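Local coordinates for protein gamma-glutamyl-gamma-aminobutyraldehyde dehydrogenase (Burkholderia cenocepacia, PDB 4LIH) that probably oxidises aldehydes, gamma-glutamyl-gamma-aminobutyraldehyde among them, to carboxylic acids with NAD(P)+ as electron acceptor, at residues A[132-137]-A[466-471]; A[96-101]-A[213-218]; A[162-167]-A[495-500]. All coordinates share one frame; numbering follows the deposited sequence. Where two conformers were deposited one is given.

Interaction 1: A[132-137]-A[466-471]; sequences AAYCVE and GGDMNF
Tyr134 reaches out from helix 121-142 and receives the backbone N-H of Met469 on its phenol oxygen, a bond of 2.9 Å from Met469 N to Tyr134 OH that is almost straight (177°). Tyrosine suits the place because its ring spans the gap between helix and loop and still ends in a polar atom. With CG anti to the backbone N (chi1 163°), the ring is sent across to the loop. The tight part lies here: Met469 CB sits 3.4 Å from Tyr134 OH, and the two side chains run by one another, each heading toward the other's backbone. The methionine chain, bent at chi2 and chi3, brings its methyl back to the helix, where Met469 CE lies 3.9 Å from Cys135 CB; a flexible thioether fills such a corner well. At the ring's edge, in its plane, Gly467 O approaches Tyr134 CE2 to 3.3 Å.

Toward Gly467 the contact thins out, for this exposed residue adds little buried surface. Within the loop, Asp468 OD1 takes Asn470 N on its anti lone pair and Asn470 ND2 on its syn one. Arg89 of a neighbouring subunit makes a cation-pi contact with the Tyr134 ring. The Asx turn at Asp468, within a type I turn from Asp468 to Phe471, is held against helix 121-142 by the Tyr134 bond in the aldehyde dehydrogenase fold, Met469 lying about 11 Å by side chain from the predicted active-site Glu274.

Interaction 2: A[96-101]-A[213-218]; sequences LRWAAL and QLAFEA
Trp98 of helix 88-104 lays its indole against the backbone of helix 206-218 at Ala215. Followed outward, its CB first meets the methyl of Ala218, CB to CB 3.8 Å. CG is anti to the backbone N (chi1 -178°), and from there the five-membered ring passes over Ala215, whose CA stands 3.6 Å from that ring's centroid in a CH-pi contact. CD1 has Leu214 CB at the ring edge, 3.9 Å away. NE1 comes close to Ala215 N, but both are donors; its hydrogen bond goes instead to Val211 O, one turn earlier. Farther out, CE2 is 3.5 Å from Ala215 CB, and CZ2 touches the same methyl.

Alanine fits both places, since a methyl lets the axes approach to 8.5 Å, at 133° between their directions. Leu101 adds apolar bulk: its CD1 packs 3.8 Å from Ala218 CB, while CD2 reaches the carboxylate of Glu217. On the solvent-exposed side Arg97 packs its CG on Ala218, and its guanidinium forms a salt bridge with Glu104. The indole also stacks on Phe186 of helix 178-191 and meets Phe225 of strand 225-227, while Ala99 turns away to pack on helix 121-142, placing helix 88-104 between that helix and helix 206-218.

Interaction 3: A[162-167]-A[495-500]; sequences TREPVG and ELKSTL
Thr162, Arg163 and Glu164 pair antiparallel with Lys497, Leu496 and Glu495, the outer two as hydrogen-bonded pairs and the middle one as a non-hydrogen-bonded pair whose CA atoms stand 4.7 Å apart. Four backbone bonds join them, among them Glu495 N to Glu164 O at 2.8 Å, and Arg163 CA adds a CA-H...O contact to Glu495 O.

On the face bearing Thr162, Glu164, Glu495 and Lys497, the ammonium of Lys497 forms a salt bridge with the carboxylate of Glu164. Its NZ meets Glu164 OE2 at 2.8 Å on the syn side, 18° out of the carboxylate plane, with a weak hydrogen bond to Glu164 OE1; a bend at chi3 (-75°) carries Lys497 CE toward that group. Long, oppositely charged chains suit this diagonal pairing. Both also bind the second subunit, Glu164 OE1 to Tyr476 OH and Lys497 NZ to Leu453 O of that chain. Thr162 and Thr499 use their hydroxyls on one water, which donates to Lys497 O at 2.9 Å. Val166 CG2 packs on Glu495, which forms salt bridges with Arg270 and with Arg483 of the second subunit.

On the other face, Leu496 CD2 lies 3.7 Å above the centre of the Arg163 guanidinium, whose NH1 bonds to Thr494 OG1. Since residues 498-500 continue the sheet into that subunit, the arrangement is that of the protruding oligomerisation arm of aldehyde dehydrogenases.

Interactions 1 and 2 are neighbours through helices 121-142 and 88-104. Their centres are 17 Å apart, yet Glu137 CG lies 3.4 Å from Ala99 CB, so the packing is relayed from the loop 466-471 through these two helices to helix 206-218. Interaction 3 stands apart, centred 25 Å from interaction 1 and 28 Å from interaction 2, without touching either. It is nevertheless tied to interaction 1 through the assembly: Phe471 packs on Ser498 of the second subunit. Interaction 1 is the one nearer the chemistry, with Gly467 about 6 Å from a bound MES, probably a crystallisation component that may mark a pocket; interactions 2 and 3 lie away from the predicted active site.

Interaction 1: A[132-137]-A[466-471]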
# COMPACT_ATOMS: atom_id res chain seq x y z
N ALA A 132 22.68 -12.79 -7.39
CA ALA A 132 23.23 -11.73 -6.56
C ALA A 132 23.03 -10.36 -7.18
O ALA A 132 22.69 -9.38 -6.47
CB ALA A 132 24.73 -11.97 -6.28
N ALA A 133 23.32 -10.29 -8.48
CA ALA A 133 23.30 -9.05 -9.23
C ALA A 133 21.83 -8.59 -9.31
O ALA A 133 21.57 -7.45 -9.02
CB ALA A 133 23.87 -9.22 -10.60
N TYR A 134 20.90 -9.54 -9.54
CA TYR A 134 19.43 -9.24 -9.60
C TYR A 134 18.95 -8.73 -8.28
O TYR A 134 18.23 -7.74 -8.22
CB TYR A 134 18.65 -10.44 -10.08
CG TYR A 134 17.11 -10.45 -9.84
CD1 TYR A 134 16.27 -9.49 -10.39
CD2 TYR A 134 16.52 -11.50 -9.16
CE1 TYR A 134 14.90 -9.51 -10.21
CE2 TYR A 134 15.14 -11.56 -8.99
CZ TYR A 134 14.33 -10.59 -9.51
OH TYR A 134 12.96 -10.69 -9.30
N CYS A 135 19.44 -9.33 -7.20
CA CYS A 135 19.03 -8.86 -5.89
C CYS A 135 19.46 -7.41 -5.63
O CYS A 135 18.65 -6.56 -5.23
CB CYS A 135 19.50 -9.80 -4.80
SG CYS A 135 19.05 -9.30 -3.13
N VAL A 136 20.70 -7.09 -5.93
CA VAL A 136 21.19 -5.74 -5.78
C VAL A 136 20.39 -4.76 -6.69
O VAL A 136 19.98 -3.68 -6.26
CB VAL A 136 22.68 -5.67 -6.07
CG1 VAL A 136 23.14 -4.21 -6.12
CG2 VAL A 136 23.44 -6.45 -4.99
N GLU A 137 20.19 -5.14 -7.94
CA GLU A 137 19.48 -4.29 -8.86
C GLU A 137 18.05 -3.99 -8.45
O GLU A 137 17.54 -2.86 -8.63
CB GLU A 137 19.45 -4.93 -10.28
CG GLU A 137 20.81 -4.98 -10.99
CD GLU A 137 20.92 -6.05 -12.07
OE1 GLU A 137 20.06 -6.93 -12.26
OE2 GLU A 137 21.94 -6.04 -12.74
N GLY A 466 11.94 -20.67 -9.71
CA GLY A 466 12.51 -19.37 -10.03
C GLY A 466 13.29 -18.72 -8.91
O GLY A 466 13.90 -19.40 -8.05
N GLY A 467 13.29 -17.40 -8.94
CA GLY A 467 14.09 -16.62 -7.99
C GLY A 467 13.54 -15.23 -7.74
O GLY A 467 14.31 -14.34 -7.36
N ASP A 468 12.22 -15.07 -7.89
CA ASP A 468 11.65 -13.76 -7.97
C ASP A 468 11.82 -13.02 -6.65
O ASP A 468 11.54 -13.56 -5.56
CB ASP A 468 10.19 -13.86 -8.37
CG ASP A 468 9.66 -12.58 -8.95
OD1 ASP A 468 9.43 -11.61 -8.21
OD2 ASP A 468 9.50 -12.55 -10.17
N MET A 469 12.29 -11.79 -6.74
CA MET A 469 12.51 -10.93 -5.57
C MET A 469 11.22 -10.45 -4.94
O MET A 469 11.25 -9.91 -3.81
CB MET A 469 13.43 -9.72 -6.04
CG MET A 469 14.36 -9.10 -4.99
SD MET A 469 15.32 -10.30 -4.04
CE MET A 469 15.99 -11.40 -5.22
N ASN A 470 10.08 -10.61 -5.58
CA ASN A 470 8.80 -10.22 -4.93
C ASN A 470 8.30 -11.13 -3.80
O ASN A 470 7.33 -10.78 -3.08
CB ASN A 470 7.70 -10.06 -5.98
CG ASN A 470 7.86 -8.77 -6.78
OD1 ASN A 470 7.42 -7.71 -6.35
ND2 ASN A 470 8.37 -8.89 -7.99
N PHE A 471 8.93 -12.28 -3.60
CA PHE A 471 8.37 -13.25 -2.65
C PHE A 471 9.21 -13.28 -1.38
O PHE A 471 10.27 -13.89 -1.41
CB PHE A 471 8.33 -14.64 -3.31
CG PHE A 471 7.40 -14.74 -4.49
CD1 PHE A 471 6.06 -14.47 -4.35
CD2 PHE A 471 7.90 -15.08 -5.75
CE1 PHE A 471 5.21 -14.58 -5.43
CE2 PHE A 471 7.05 -15.21 -6.83
CZ PHE A 471 5.70 -14.98 -6.67

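Interaction 2: A[96-101]-A[213-218]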
# COMPACT_ATOMS: atom_id res chain seq x y z
N LEU A 96 23.24 0.02 -8.96
CA LEU A 96 23.20 -0.47 -10.33
C LEU A 96 24.60 -0.67 -10.95
O LEU A 96 24.86 -1.69 -11.62
CB LEU A 96 22.31 0.43 -11.23
CG LEU A 96 20.81 0.39 -10.93
CD1 LEU A 96 20.01 1.24 -11.95
CD2 LEU A 96 20.38 -1.02 -10.99
N ARG A 97 25.51 0.29 -10.74
CA ARG A 97 26.84 0.14 -11.27
C ARG A 97 27.58 -1.07 -10.67
O ARG A 97 28.34 -1.73 -11.33
CB ARG A 97 27.65 1.42 -11.05
CG ARG A 97 29.09 1.35 -11.51
CD ARG A 97 29.16 1.15 -13.00
NE ARG A 97 30.52 1.00 -13.50
CZ ARG A 97 30.87 0.24 -14.53
NH1 ARG A 97 29.96 -0.47 -15.17
NH2 ARG A 97 32.14 0.16 -14.88
N TRP A 98 27.34 -1.34 -9.39
CA TRP A 98 28.02 -2.46 -8.72
C TRP A 98 27.54 -3.78 -9.30
O TRP A 98 28.34 -4.65 -9.66
CB TRP A 98 27.74 -2.37 -7.23
CG TRP A 98 28.39 -3.39 -6.37
CD1 TRP A 98 29.54 -4.07 -6.60
CD2 TRP A 98 27.95 -3.74 -5.07
NE1 TRP A 98 29.84 -4.85 -5.50
CE2 TRP A 98 28.84 -4.70 -4.57
CE3 TRP A 98 26.84 -3.37 -4.30
CZ2 TRP A 98 28.70 -5.25 -3.30
CZ3 TRP A 98 26.70 -3.95 -3.05
CH2 TRP A 98 27.63 -4.86 -2.56
N ALA A 99 26.22 -3.88 -9.46
CA ALA A 99 25.63 -5.03 -10.07
C ALA A 99 26.10 -5.24 -11.50
O ALA A 99 26.41 -6.37 -11.88
CB ALA A 99 24.12 -4.91 -10.06
N ALA A 100 26.14 -4.17 -12.28
CA ALA A 100 26.74 -4.22 -13.64
C ALA A 100 28.16 -4.78 -13.61
O ALA A 100 28.54 -5.61 -14.45
CB ALA A 100 26.74 -2.85 -14.29
N LEU A 101 28.96 -4.32 -12.64
CA LEU A 101 30.30 -4.86 -12.46
C LEU A 101 30.28 -6.34 -12.13
O LEU A 101 31.05 -7.12 -12.71
CB LEU A 101 31.09 -4.08 -11.42
CG LEU A 101 31.60 -2.70 -11.87
CD1 LEU A 101 32.03 -1.90 -10.67
CD2 LEU A 101 32.75 -2.79 -12.85
N GLN A 213 35.70 -5.37 -3.39
CA GLN A 213 36.57 -4.61 -4.26
C GLN A 213 35.74 -3.91 -5.34
O GLN A 213 35.89 -2.72 -5.57
CB GLN A 213 37.61 -5.55 -4.90
CG GLN A 213 38.58 -6.18 -3.89
CD GLN A 213 39.66 -7.04 -4.54
OE1 GLN A 213 39.37 -8.05 -5.18
NE2 GLN A 213 40.92 -6.66 -4.34
N LEU A 214 34.84 -4.67 -5.94
CA LEU A 214 33.93 -4.14 -6.97
C LEU A 214 33.01 -3.08 -6.40
O LEU A 214 32.74 -2.10 -7.06
CB LEU A 214 33.13 -5.26 -7.63
CG LEU A 214 33.97 -6.32 -8.33
CD1 LEU A 214 33.01 -7.39 -8.81
CD2 LEU A 214 34.85 -5.77 -9.48
N ALA A 215 32.60 -3.23 -5.15
CA ALA A 215 31.73 -2.24 -4.50
C ALA A 215 32.41 -0.87 -4.43
O ALA A 215 31.82 0.15 -4.79
CB ALA A 215 31.35 -2.70 -3.10
N PHE A 216 33.64 -0.86 -3.96
CA PHE A 216 34.42 0.36 -3.90
C PHE A 216 34.68 0.93 -5.30
O PHE A 216 34.58 2.13 -5.51
CB PHE A 216 35.75 0.13 -3.15
CG PHE A 216 36.54 1.39 -2.90
CD1 PHE A 216 36.11 2.34 -1.98
CD2 PHE A 216 37.70 1.65 -3.61
CE1 PHE A 216 36.82 3.51 -1.73
CE2 PHE A 216 38.41 2.86 -3.40
CZ PHE A 216 37.96 3.78 -2.46
N GLU A 217 34.98 0.06 -6.26
CA GLU A 217 35.15 0.47 -7.66
C GLU A 217 33.89 1.18 -8.21
O GLU A 217 33.98 2.11 -9.00
CB GLU A 217 35.46 -0.76 -8.51
CG GLU A 217 35.86 -0.43 -9.94
CD GLU A 217 36.13 -1.66 -10.78
OE1 GLU A 217 36.52 -2.67 -10.22
OE2 GLU A 217 36.01 -1.58 -12.02
N ALA A 218 32.72 0.73 -7.77
CA ALA A 218 31.45 1.27 -8.26
C ALA A 218 31.06 2.58 -7.61
O ALA A 218 30.09 3.22 -8.06
CB ALA A 218 30.34 0.25 -8.03

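Interaction 3: A[162-167]-A[495-500]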
# COMPACT_ATOMS: atom_id res chain seq x y z
N THR A 162 7.53 7.46 8.60
CA THR A 162 8.66 7.23 7.66
C THR A 162 9.52 6.06 8.14
O THR A 162 9.35 5.54 9.24
CB THR A 162 9.47 8.54 7.50
OG1 THR A 162 9.91 9.02 8.77
CG2 THR A 162 8.55 9.61 6.95
N ARG A 163 10.41 5.63 7.26
CA ARG A 163 11.41 4.61 7.58
C ARG A 163 12.79 5.23 7.48
O ARG A 163 13.06 5.95 6.54
CB ARG A 163 11.26 3.42 6.63
CG ARG A 163 10.19 2.42 7.12
CD ARG A 163 10.12 1.17 6.24
NE ARG A 163 9.08 0.28 6.78
CZ ARG A 163 9.21 -0.46 7.88
NH1 ARG A 163 10.35 -0.53 8.56
NH2 ARG A 163 8.18 -1.18 8.29
N GLU A 164 13.66 4.93 8.45
CA GLU A 164 15.05 5.35 8.39
C GLU A 164 15.99 4.14 8.54
O GLU A 164 15.70 3.18 9.27
CB GLU A 164 15.37 6.38 9.52
CG GLU A 164 14.44 7.59 9.49
CD GLU A 164 14.65 8.60 10.62
OE1 GLU A 164 15.17 8.28 11.72
OE2 GLU A 164 14.16 9.75 10.44
N PRO A 165 17.14 4.19 7.88
CA PRO A 165 18.15 3.17 8.14
C PRO A 165 18.53 3.02 9.60
O PRO A 165 18.56 4.02 10.35
CB PRO A 165 19.34 3.63 7.31
CG PRO A 165 19.13 5.07 7.12
CD PRO A 165 17.64 5.29 7.05
N VAL A 166 18.81 1.78 10.00
CA VAL A 166 19.05 1.47 11.43
C VAL A 166 20.49 1.94 11.82
O VAL A 166 20.78 2.33 12.97
CB VAL A 166 18.71 -0.04 11.70
CG1 VAL A 166 19.72 -0.97 11.09
CG2 VAL A 166 18.53 -0.38 13.17
N GLY A 167 21.38 1.95 10.84
CA GLY A 167 22.80 2.35 11.06
C GLY A 167 23.82 1.33 10.58
O GLY A 167 24.11 1.23 9.39
N GLU A 495 14.07 1.49 10.82
CA GLU A 495 13.13 1.76 11.87
C GLU A 495 12.01 2.64 11.35
O GLU A 495 12.22 3.50 10.49
CB GLU A 495 13.79 2.50 13.02
CG GLU A 495 14.99 1.78 13.60
CD GLU A 495 14.60 0.68 14.56
OE1 GLU A 495 15.56 0.01 15.05
OE2 GLU A 495 13.38 0.47 14.87
N LEU A 496 10.83 2.42 11.91
CA LEU A 496 9.72 3.34 11.76
C LEU A 496 9.82 4.49 12.71
O LEU A 496 10.22 4.36 13.90
CB LEU A 496 8.36 2.62 12.02
CG LEU A 496 7.99 1.56 10.96
CD1 LEU A 496 7.06 0.48 11.53
CD2 LEU A 496 7.28 2.21 9.80
N LYS A 497 9.39 5.62 12.19
CA LYS A 497 9.26 6.84 12.95
C LYS A 497 7.89 7.46 12.65
O LYS A 497 7.56 7.64 11.50
CB LYS A 497 10.39 7.82 12.59
CG LYS A 497 10.22 9.19 13.29
CD LYS A 497 11.37 10.14 12.90
CE LYS A 497 12.71 9.82 13.57
NZ LYS A 497 13.74 10.76 13.07
N SER A 498 7.14 7.78 13.71
CA SER A 498 5.97 8.62 13.66
C SER A 498 6.38 10.06 14.02
O SER A 498 6.95 10.29 15.09
CB SER A 498 4.92 8.08 14.65
OG SER A 498 4.37 6.83 14.20
N THR A 499 6.15 11.01 13.10
CA THR A 499 6.34 12.42 13.37
C THR A 499 4.96 13.12 13.44
O THR A 499 4.22 13.13 12.47
CB THR A 499 7.21 13.07 12.28
OG1 THR A 499 8.46 12.37 12.17
CG2 THR A 499 7.51 14.51 12.67
N LEU A 500 4.59 13.65 14.63
CA LEU A 500 3.34 14.38 14.77
C LEU A 500 3.65 15.87 14.85
O LEU A 500 4.24 16.32 15.84
CB LEU A 500 2.59 13.92 16.02
CG LEU A 500 2.04 12.47 16.12
CD1 LEU A 500 3.17 11.46 16.26
CD2 LEU A 500 1.08 12.34 17.29
O HOH W 1 7.99 10.32 10.39